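Local coordinates for protein glutaredoxin (Methanosarcina acetivorans, PDB 5CAX) that reduces protein disulfides with coenzyme M as a glutaredoxin-like enzyme, methanoredoxin, and is probably an electron-transfer protein, at residues D7-K12 and D46-F51. Numbering follows the deposited sequence.
Sequences DTDKGK and DFEYVF. With CD (cadmium ion), chain F.
Thr8 meets the outer strand 48-51 through its backbone, its carbonyl O facing CB and CG of Glu48. At Asp9 the carbonyl O lies against CG2 of Val50, while the carboxylate, on a side chain that leaves the backbone pointing away, still has OD2 3.8 Å from Glu48 OE2, the two planes 73° apart; these like charges probably repel each other. The backbone N-H of Lys10 donates to Glu48 OE1 (N to OE1 3.1 Å), approaching from above the carboxylate plane. Its CG is anti to the backbone N (chi1 -173°), and the extended chain runs over Val50 to Phe51, where its CE comes within 3.9 Å of Phe51 CB. Gly11 makes the main-chain bond of the contact, N to Tyr49 O at 2.8 Å and nearly straight (168°), and its own carbonyl O sits over one face of the Tyr49 ring. Lys12 crosses Glu48 at about a right angle, CB of Lys12 packing 3.6 Å from the carboxylate carbon CD of Glu48. A long salt bridge from Lys12 NZ to Asp46 OD2 (3.8 Å) is doubtful, because the lysine's end sits too close to a cadmium ion. Asp46 binds this ion through OD1 at 2.6 Å, and a water bound to the same ion donates a hydrogen bond to OD2. The N-terminal loop thus lies across strand 48-51, which pairs with parallel strand 22-26. Thr8 touches Val23 and Tyr25 of that strand, whereas Phe47 packs against Leu40 and Thr41 of helix 31-43.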
ATOM      1  N   ASP A   7       2.294  11.832   3.688  1.00 65.16           N
ATOM      2  CA  ASP A   7       2.309  10.848   4.733  1.00 62.83           C
ATOM      3  C   ASP A   7       2.068   9.411   4.272  1.00 62.50           C
ATOM      4  O   ASP A   7       1.714   9.119   3.130  1.00 52.76           O
ATOM      5  CB  ASP A   7       1.254  11.236   5.786  1.00 58.04           C
ATOM      6  CG  ASP A   7       1.865  11.871   7.022  1.00 56.40           C
ATOM      7  OD1 ASP A   7       1.991  13.112   7.096  1.00 54.30           O
ATOM      8  OD2 ASP A   7       2.234  11.122   7.938  1.00 56.15           O
ATOM      9  N   THR A   8       2.431   8.517   5.170  1.00 62.52           N
ATOM     10  CA  THR A   8       2.027   7.140   5.076  1.00 57.65           C
ATOM     11  C   THR A   8       0.619   7.028   5.699  1.00 52.92           C
ATOM     12  O   THR A   8       0.260   5.974   6.202  1.00 49.53           O
ATOM     13  CB  THR A   8       3.084   6.184   5.723  1.00 64.76           C
ATOM     14  OG1 THR A   8       3.488   6.667   7.008  1.00 50.98           O
ATOM     15  CG2 THR A   8       4.320   6.147   4.864  1.00 69.95           C
ATOM     16  N   ASP A   9      -0.157   8.123   5.717  1.00 60.04           N
ATOM     17  CA  ASP A   9      -1.573   8.004   6.127  1.00 58.23           C
ATOM     18  C   ASP A   9      -2.677   8.089   5.041  1.00 57.78           C
ATOM     19  O   ASP A   9      -2.538   8.803   4.055  1.00 59.68           O
ATOM     20  CB  ASP A   9      -1.933   9.099   7.141  1.00 57.88           C
ATOM     21  CG  ASP A   9      -1.177   8.995   8.441  1.00 59.30           C
ATOM     22  OD1 ASP A   9       0.005   9.417   8.490  1.00 63.31           O
ATOM     23  OD2 ASP A   9      -1.765   8.453   9.409  1.00 57.38           O
ATOM     24  N   LYS A  10      -3.814   7.439   5.284  1.00 60.76           N
ATOM     25  CA  LYS A  10      -5.075   7.771   4.595  1.00 63.42           C
ATOM     26  C   LYS A  10      -6.263   7.054   5.175  1.00 62.39           C
ATOM     27  O   LYS A  10      -6.850   7.548   6.111  1.00 62.28           O
ATOM     28  CB  LYS A  10      -5.073   7.499   3.078  1.00 68.19           C
ATOM     29  CG  LYS A  10      -6.384   8.030   2.370  1.00 88.36           C
ATOM     30  CD  LYS A  10      -6.455   7.800   0.853  1.00 88.87           C
ATOM     31  CE  LYS A  10      -7.897   7.780   0.327  1.00 87.24           C
ATOM     32  NZ  LYS A  10      -8.616   9.086   0.381  1.00 85.11           N
ATOM     33  N   GLY A  11      -6.628   5.908   4.599  1.00 61.60           N
ATOM     34  CA  GLY A  11      -7.880   5.268   4.928  1.00 62.13           C
ATOM     35  C   GLY A  11      -7.801   3.894   5.529  1.00 64.46           C
ATOM     36  O   GLY A  11      -8.382   2.937   5.012  1.00 66.32           O
ATOM     37  N   LYS A  12      -7.141   3.841   6.672  1.00 60.08           N
ATOM     38  CA  LYS A  12      -6.902   2.636   7.463  1.00 64.01           C
ATOM     39  C   LYS A  12      -8.006   1.556   7.561  1.00 69.54           C
ATOM     40  O   LYS A  12      -8.629   1.385   8.609  1.00 67.09           O
ATOM     41  CB  LYS A  12      -6.571   3.075   8.880  1.00 61.83           C
ATOM     42  CG  LYS A  12      -5.939   1.995   9.657  1.00 61.00           C
ATOM     43  CD  LYS A  12      -6.196   2.138  11.109  1.00 60.66           C
ATOM     44  CE  LYS A  12      -5.195   1.301  11.773  1.00 59.76           C
ATOM     45  NZ  LYS A  12      -3.963   1.304  10.906  1.00 57.19           N
ATOM     46  N   ASP A  46      -3.158  -5.593  10.192  1.00 58.45           N
ATOM     47  CA  ASP A  46      -3.157  -4.179  10.503  1.00 53.89           C
ATOM     48  C   ASP A  46      -2.357  -3.430   9.432  1.00 55.78           C
ATOM     49  O   ASP A  46      -1.179  -3.738   9.221  1.00 51.60           O
ATOM     50  CB  ASP A  46      -2.554  -3.977  11.896  1.00 55.40           C
ATOM     51  CG  ASP A  46      -3.004  -2.698  12.559  1.00 55.92           C
ATOM     52  OD1 ASP A  46      -4.103  -2.734  13.138  1.00 57.48           O
ATOM     53  OD2 ASP A  46      -2.265  -1.686  12.519  1.00 55.68           O
ATOM     54  N   PHE A  47      -2.996  -2.476   8.751  1.00 53.85           N
ATOM     55  CA  PHE A  47      -2.365  -1.684   7.676  1.00 54.13           C
ATOM     56  C   PHE A  47      -3.053  -0.343   7.299  1.00 51.40           C
ATOM     57  O   PHE A  47      -4.122   0.003   7.760  1.00 52.72           O
ATOM     58  CB  PHE A  47      -2.219  -2.556   6.418  1.00 49.08           C
ATOM     59  CG  PHE A  47      -3.504  -2.769   5.642  1.00 51.38           C
ATOM     60  CD1 PHE A  47      -3.737  -2.084   4.453  1.00 50.13           C
ATOM     61  CD2 PHE A  47      -4.454  -3.682   6.074  1.00 51.25           C
ATOM     62  CE1 PHE A  47      -4.899  -2.293   3.731  1.00 59.10           C
ATOM     63  CE2 PHE A  47      -5.619  -3.891   5.353  1.00 53.74           C
ATOM     64  CZ  PHE A  47      -5.843  -3.197   4.178  1.00 51.74           C
ATOM     65  N   GLU A  48      -2.420   0.411   6.423  1.00 58.62           N
ATOM     66  CA  GLU A  48      -2.976   1.679   5.981  1.00 55.39           C
ATOM     67  C   GLU A  48      -3.068   1.606   4.484  1.00 54.17           C
ATOM     68  O   GLU A  48      -2.237   0.947   3.858  1.00 53.57           O
ATOM     69  CB  GLU A  48      -2.086   2.867   6.377  1.00 54.98           C
ATOM     70  CG  GLU A  48      -2.443   3.531   7.711  1.00 61.95           C
ATOM     71  CD  GLU A  48      -3.568   4.550   7.633  1.00 66.19           C
ATOM     72  OE1 GLU A  48      -4.211   4.687   6.581  1.00 67.53           O
ATOM     73  OE2 GLU A  48      -3.770   5.277   8.626  1.00 70.30           O
ATOM     74  N   TYR A  49      -4.082   2.217   3.884  1.00 46.67           N
ATOM     75  CA  TYR A  49      -3.994   2.407   2.449  1.00 40.48           C
ATOM     76  C   TYR A  49      -4.377   3.806   2.024  1.00 39.92           C
ATOM     77  O   TYR A  49      -5.212   4.450   2.644  1.00 42.62           O
ATOM     78  CB  TYR A  49      -4.802   1.374   1.682  1.00 47.78           C
ATOM     79  CG  TYR A  49      -6.298   1.419   1.787  1.00 49.62           C
ATOM     80  CD1 TYR A  49      -7.078   2.098   0.838  1.00 50.05           C
ATOM     81  CD2 TYR A  49      -6.943   0.734   2.788  1.00 47.23           C
ATOM     82  CE1 TYR A  49      -8.470   2.097   0.919  1.00 47.65           C
ATOM     83  CE2 TYR A  49      -8.300   0.739   2.866  1.00 50.38           C
ATOM     84  CZ  TYR A  49      -9.067   1.400   1.946  1.00 49.99           C
ATOM     85  OH  TYR A  49     -10.426   1.331   2.117  1.00 53.63           O
ATOM     86  N   VAL A  50      -3.705   4.248   0.960  1.00 45.03           N
ATOM     87  CA  VAL A  50      -3.808   5.566   0.376  1.00 40.50           C
ATOM     88  C   VAL A  50      -4.179   5.441  -1.113  1.00 48.54           C
ATOM     89  O   VAL A  50      -3.421   4.887  -1.915  1.00 46.11           O
ATOM     90  CB  VAL A  50      -2.446   6.352   0.514  1.00 52.96           C
ATOM     91  CG1 VAL A  50      -2.503   7.724  -0.151  1.00 40.98           C
ATOM     92  CG2 VAL A  50      -2.003   6.486   1.975  1.00 39.19           C
ATOM     93  N   PHE A  51      -5.352   5.960  -1.482  1.00 58.86           N
ATOM     94  CA  PHE A  51      -5.727   6.106  -2.883  1.00 59.94           C
ATOM     95  C   PHE A  51      -5.277   7.459  -3.438  1.00 61.63           C
ATOM     96  O   PHE A  51      -5.974   8.470  -3.319  1.00 63.37           O
ATOM     97  CB  PHE A  51      -7.237   5.924  -3.066  1.00 61.82           C
ATOM     98  CG  PHE A  51      -7.667   4.487  -3.116  1.00 61.47           C
ATOM     99  CD1 PHE A  51      -6.904   3.550  -3.815  1.00 59.35           C
ATOM    100  CD2 PHE A  51      -8.810   4.062  -2.451  1.00 62.61           C
ATOM    101  CE1 PHE A  51      -7.286   2.217  -3.865  1.00 60.04           C
ATOM    102  CE2 PHE A  51      -9.202   2.740  -2.489  1.00 62.29           C
ATOM    103  CZ  PHE A  51      -8.438   1.809  -3.199  1.00 60.89           C
TER
HETATM  104 CD    CD F 202      -4.350  -0.297  13.972  1.00 55.25          CD
HETATM  105  O   HOH W   1      -2.076   0.101  15.207  1.00 30.00           O